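Local coordinates for extracellular solute-binding protein, family 1 (Bifidobacterium longum subsp. infantis, PDB 6FTH), which probably binds human milk oligosaccharides outside the cell and delivers them to an ABC transporter for uptake, at residues E67-W70 with A71-N75; D249-K252 with Q253-Y257. All coordinates share one frame; numbering follows the deposited sequence.

Contact 1: residues E67-W70 with A71-N75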
loop_
_atom_site.group_PDB
_atom_site.type_symbol
_atom_site.label_atom_id
_atom_site.label_comp_id
_atom_site.label_asym_id
_atom_site.label_seq_id
_atom_site.Cartn_x
_atom_site.Cartn_y
_atom_site.Cartn_z
ATOM N N GLU A 67 -6.807 6.238 13.919
ATOM C CA GLU A 67 -6.880 6.516 12.491
ATOM C C GLU A 67 -8.307 6.853 12.077
ATOM O O GLU A 67 -8.526 7.784 11.296
ATOM C CB GLU A 67 -6.318 5.323 11.715
ATOM C CG GLU A 67 -4.792 5.238 11.829
ATOM C CD GLU A 67 -4.181 3.999 11.210
ATOM O OE1 GLU A 67 -4.855 2.959 11.018
ATOM O OE2 GLU A 67 -2.969 4.080 10.928
ATOM N N ASP A 68 -9.292 6.139 12.625
ATOM C CA ASP A 68 -10.685 6.399 12.263
ATOM C C ASP A 68 -11.132 7.765 12.756
ATOM O O ASP A 68 -11.845 8.481 12.044
ATOM C CB ASP A 68 -11.599 5.311 12.838
ATOM C CG ASP A 68 -11.524 4.010 12.058
ATOM O OD1 ASP A 68 -11.132 4.036 10.876
ATOM O OD2 ASP A 68 -11.850 2.954 12.643
ATOM N N ALA A 69 -10.716 8.156 13.960
ATOM C CA ALA A 69 -11.055 9.486 14.449
ATOM C C ALA A 69 -10.359 10.569 13.635
ATOM O O ALA A 69 -10.970 11.590 13.288
ATOM C CB ALA A 69 -10.705 9.605 15.933
ATOM N N TRP A 70 -9.083 10.362 13.305
ATOM C CA TRP A 70 -8.354 11.379 12.555
ATOM C C TRP A 70 -8.967 11.602 11.174
ATOM O O TRP A 70 -9.044 12.735 10.698
ATOM C CB TRP A 70 -6.880 10.977 12.461
ATOM C CG TRP A 70 -6.071 11.957 11.686
ATOM C CD1 TRP A 70 -5.423 11.724 10.526
ATOM C CD2 TRP A 70 -5.857 13.338 11.999
ATOM N NE1 TRP A 70 -4.815 12.872 10.087
ATOM C CE2 TRP A 70 -5.057 13.877 10.974
ATOM C CE3 TRP A 70 -6.254 14.165 13.048
ATOM C CZ2 TRP A 70 -4.648 15.206 10.964
ATOM C CZ3 TRP A 70 -5.859 15.481 13.037
ATOM C CH2 TRP A 70 -5.057 15.990 12.008
ATOM N N ALA A 71 -9.399 10.533 10.512
ATOM C CA ALA A 71 -10.001 10.674 9.190
ATOM C C ALA A 71 -11.156 11.660 9.213
ATOM O O ALA A 71 -11.363 12.409 8.248
ATOM C CB ALA A 71 -10.501 9.313 8.737
ATOM N N GLN A 72 -11.895 11.688 10.316
ATOM C CA GLN A 72 -13.058 12.550 10.475
ATOM C C GLN A 72 -12.713 13.943 10.990
ATOM O O GLN A 72 -13.504 14.877 10.797
ATOM C CB GLN A 72 -14.024 11.896 11.468
ATOM C CG GLN A 72 -14.760 10.706 10.897
ATOM C CD GLN A 72 -15.837 11.110 9.876
ATOM O OE1 GLN A 72 -15.800 10.691 8.710
ATOM N NE2 GLN A 72 -16.803 11.924 10.317
ATOM N N GLN A 73 -11.566 14.113 11.634
ATOM C CA GLN A 73 -11.196 15.394 12.218
ATOM C C GLN A 73 -10.222 16.193 11.367
ATOM O O GLN A 73 -10.086 17.398 11.598
ATOM C CB GLN A 73 -10.552 15.186 13.596
ATOM C CG GLN A 73 -11.448 14.533 14.633
ATOM C CD GLN A 73 -10.685 14.094 15.882
ATOM O OE1 GLN A 73 -9.485 14.362 16.032
ATOM N NE2 GLN A 73 -11.374 13.405 16.774
ATOM N N LYS A 74 -9.560 15.567 10.381
ATOM C CA LYS A 74 -8.424 16.213 9.728
ATOM C C LYS A 74 -8.832 17.498 9.016
ATOM O O LYS A 74 -8.167 18.532 9.153
ATOM C CB LYS A 74 -7.737 15.257 8.743
ATOM C CG LYS A 74 -6.609 15.939 7.966
ATOM C CD LYS A 74 -5.598 14.956 7.377
ATOM C CE LYS A 74 -6.078 14.328 6.107
ATOM N NZ LYS A 74 -4.973 13.603 5.414
ATOM N N ASN A 75 -9.904 17.448 8.219
ATOM C CA ASN A 75 -10.261 18.615 7.419
ATOM C C ASN A 75 -10.635 19.790 8.311
ATOM O O ASN A 75 -10.167 20.914 8.101
ATOM C CB ASN A 75 -11.399 18.269 6.464
ATOM C CG ASN A 75 -10.967 17.319 5.371
ATOM O OD1 ASN A 75 -9.772 17.088 5.170
ATOM N ND2 ASN A 75 -11.938 16.767 4.646
#
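Lys74 sets its CB over one face of the Trp70 indole, near the rim, one helical turn further along helix 67-80. Its CG and CD run on past the NE1-CZ2 side of the ring. The two side chains cross at a slant. Lys74 CB stands 4.0 Å from the centroid of the six-membered ring of Trp70 and 23° off the ring normal, a CH-pi contact. Further out, Lys74 CD comes within 3.5 Å of Trp70 NE1. The four-residue spacing puts both on one flank of the helix. With CG anti to the backbone N (chi1 179°), Trp70 sets its ring beside the base of Lys74. The chain of Lys74 then bends at chi3, and its NZ is hydrogen-bonded to Asn95 OD1. The indole N-H is used as well, on Ala90 O, and the ring of Phe91 meets the indole steeply. Gln73 reaches back instead: its OE1 lies at the ring edge near the indole plane, 4.4 Å from Trp70 CE3.

The backbone is regular at first, with Ala71 N bonded to Glu67 O at 3.0 Å. It is less so beyond. Gln73 N makes weak bonds to both Ala69 O and Trp70 O, and the bond from Lys74 N to Trp70 O is also weak. This is an i/i+4 CH-pi pair on a helix that follows strand 59-66 and packs, through Trp70, on strand 29-36, the alpha/beta layering expected of a solute-binding protein lobe.

Contact 2: residues D249-K252 with Q253-Y257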
loop_
_atom_site.group_PDB
_atom_site.type_symbol
_atom_site.label_atom_id
_atom_site.label_comp_id
_atom_site.label_asym_id
_atom_site.label_seq_id
_atom_site.Cartn_x
_atom_site.Cartn_y
_atom_site.Cartn_z
ATOM N N ASP A 249 -8.904 -1.290 -24.130
ATOM C CA ASP A 249 -9.287 -2.646 -24.507
ATOM C C ASP A 249 -8.824 -3.652 -23.449
ATOM O O ASP A 249 -9.511 -4.644 -23.182
ATOM C CB ASP A 249 -8.695 -2.981 -25.871
ATOM C CG ASP A 249 -9.291 -2.143 -27.002
ATOM O OD1 ASP A 249 -10.481 -1.738 -26.913
ATOM O OD2 ASP A 249 -8.560 -1.917 -28.001
ATOM N N GLU A 250 -7.680 -3.394 -22.819
ATOM C CA GLU A 250 -7.178 -4.290 -21.783
ATOM C C GLU A 250 -8.163 -4.427 -20.627
ATOM O O GLU A 250 -8.425 -5.541 -20.149
ATOM C CB GLU A 250 -5.852 -3.764 -21.265
ATOM C CG GLU A 250 -4.709 -3.896 -22.243
ATOM C CD GLU A 250 -4.500 -2.699 -23.184
ATOM O OE1 GLU A 250 -5.422 -1.891 -23.410
ATOM O OE2 GLU A 250 -3.369 -2.571 -23.701
ATOM N N TYR A 251 -8.685 -3.297 -20.134
ATOM C CA TYR A 251 -9.673 -3.314 -19.054
ATOM C C TYR A 251 -10.937 -4.042 -19.501
ATOM O O TYR A 251 -11.505 -4.861 -18.765
ATOM C CB TYR A 251 -9.985 -1.862 -18.645
ATOM C CG TYR A 251 -10.789 -1.641 -17.373
ATOM C CD1 TYR A 251 -10.268 -1.981 -16.138
ATOM C CD2 TYR A 251 -12.033 -1.047 -17.415
ATOM C CE1 TYR A 251 -10.990 -1.767 -14.965
ATOM C CE2 TYR A 251 -12.758 -0.816 -16.255
ATOM C CZ TYR A 251 -12.233 -1.185 -15.035
ATOM O OH TYR A 251 -12.914 -0.983 -13.872
ATOM N N LYS A 252 -11.402 -3.750 -20.713
ATOM C CA LYS A 252 -12.551 -4.469 -21.256
ATOM C C LYS A 252 -12.315 -5.983 -21.254
ATOM O O LYS A 252 -13.204 -6.753 -20.877
ATOM C CB LYS A 252 -12.840 -3.980 -22.679
ATOM C CG LYS A 252 -14.038 -4.699 -23.336
ATOM C CD LYS A 252 -14.679 -3.977 -24.540
ATOM C CE LYS A 252 -13.691 -3.498 -25.559
ATOM N NZ LYS A 252 -14.419 -2.902 -26.725
ATOM N N GLN A 253 -11.136 -6.425 -21.684
ATOM C CA GLN A 253 -10.841 -7.852 -21.753
ATOM C C GLN A 253 -10.790 -8.491 -20.370
ATOM O O GLN A 253 -11.248 -9.626 -20.199
ATOM C CB GLN A 253 -9.551 -8.081 -22.533
ATOM C CG GLN A 253 -9.674 -7.721 -24.037
ATOM C CD GLN A 253 -10.987 -8.212 -24.661
ATOM O OE1 GLN A 253 -11.374 -9.368 -24.485
ATOM N NE2 GLN A 253 -11.694 -7.317 -25.361
ATOM N N VAL A 254 -10.227 -7.788 -19.381
ATOM C CA VAL A 254 -10.236 -8.301 -18.011
ATOM C C VAL A 254 -11.666 -8.502 -17.536
ATOM O O VAL A 254 -12.005 -9.529 -16.928
ATOM C CB VAL A 254 -9.475 -7.356 -17.074
ATOM C CG1 VAL A 254 -9.723 -7.741 -15.626
ATOM C CG2 VAL A 254 -8.006 -7.392 -17.396
ATOM N N ILE A 255 -12.526 -7.507 -17.781
ATOM C CA ILE A 255 -13.921 -7.609 -17.364
ATOM C C ILE A 255 -14.606 -8.799 -18.036
ATOM O O ILE A 255 -15.331 -9.570 -17.382
ATOM C CB ILE A 255 -14.648 -6.281 -17.641
ATOM C CG1 ILE A 255 -14.163 -5.202 -16.667
ATOM C CG2 ILE A 255 -16.154 -6.493 -17.498
ATOM C CD1 ILE A 255 -14.588 -3.795 -17.011
ATOM N N LYS A 256 -14.378 -8.989 -19.335
ATOM C CA LYS A 256 -15.017 -10.095 -20.039
ATOM C C LYS A 256 -14.528 -11.438 -19.501
ATOM O O LYS A 256 -15.316 -12.383 -19.378
ATOM C CB LYS A 256 -14.772 -9.974 -21.536
ATOM C CG LYS A 256 -15.577 -8.842 -22.173
ATOM C CD LYS A 256 -15.388 -8.805 -23.686
ATOM C CE LYS A 256 -16.292 -9.803 -24.387
ATOM N NZ LYS A 256 -16.285 -9.598 -25.861
ATOM N N TYR A 257 -13.234 -11.535 -19.176
ATOM C CA TYR A 257 -12.695 -12.773 -18.615
ATOM C C TYR A 257 -13.344 -13.071 -17.281
ATOM O O TYR A 257 -13.782 -14.207 -17.035
ATOM C CB TYR A 257 -11.171 -12.671 -18.488
ATOM C CG TYR A 257 -10.481 -13.913 -17.958
ATOM C CD1 TYR A 257 -10.461 -15.086 -18.692
ATOM C CD2 TYR A 257 -9.823 -13.887 -16.752
ATOM C CE1 TYR A 257 -9.822 -16.212 -18.214
ATOM C CE2 TYR A 257 -9.175 -15.001 -16.274
ATOM C CZ TYR A 257 -9.165 -16.145 -17.017
ATOM O OH TYR A 257 -8.517 -17.258 -16.528
#
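This is a local i to i+4 contact within the opening turns of helix 249-263, partly buried, its centre about 24 Å from the centre of the chain. Its side-chain core is Tyr251 with Ile255. The methyl Ile255 CD1 sits over one face of the phenol in a CH-pi contact, 4.0 Å from the centroid of the Tyr251 ring and 28° off its normal. The touch is at one side of the ring, where Ile255 CD1 is 3.6 Å from Tyr251 CE2. In Ile255, chi1 (-71°) turns CG1 to the side of the backbone N, and the extended chi2 carries CD1 on to the ring.

Four regular helical bonds run beneath the side chains. Gln253 N meets Asp249 O at 2.8 Å, and Val254 N meets Glu250 O at 3.0 Å. Ile255 N bonds to Tyr251 O with an N-H...O angle of 166°. Lys256 N also bonds to Lys252 O, at 3.0 Å. Lys252 and Gln253 lie side by side and point the same way. Gln253 CG, turned to the side of the backbone N, lies 3.2 Å from Asp249 O; the bend at chi2 then redirects the amide. Lys256 CG packs on Lys252 O, one turn back.

Helices and loops surround it. Tyr251 touches Phe208 of a loop, and its OH is hydrogen-bonded to Thr478 OG1 of helix 457-484. Ile255 packs on Trp481 and Met482 of the same helix. Helix 487-500 receives the lysines: Lys256 NZ forms a salt bridge with Asp488, and Lys252 makes a cation-pi contact with Trp491. On another flank, Val254 touches Trp173 of helix 173-185.

Overall arrangement
The two contacts are separate, with centres about 37 Å apart and nearest atoms about 25 Å apart. They share no helix. Both join side chains one turn apart near the start of a helix, and both place an aliphatic group over an aromatic face. Contact 1 lies at the surface, with one buried residue, and its lysine combines an apolar stem with a polar end. Contact 2 is partly buried, and an isoleucine methyl does the same work among other helices. Their settings differ too: helix 67-80 meets a beta sheet, whereas helix 249-263 packs mainly against helices. The backbone bonds are mostly weak at 67-75 and regular at 249-257.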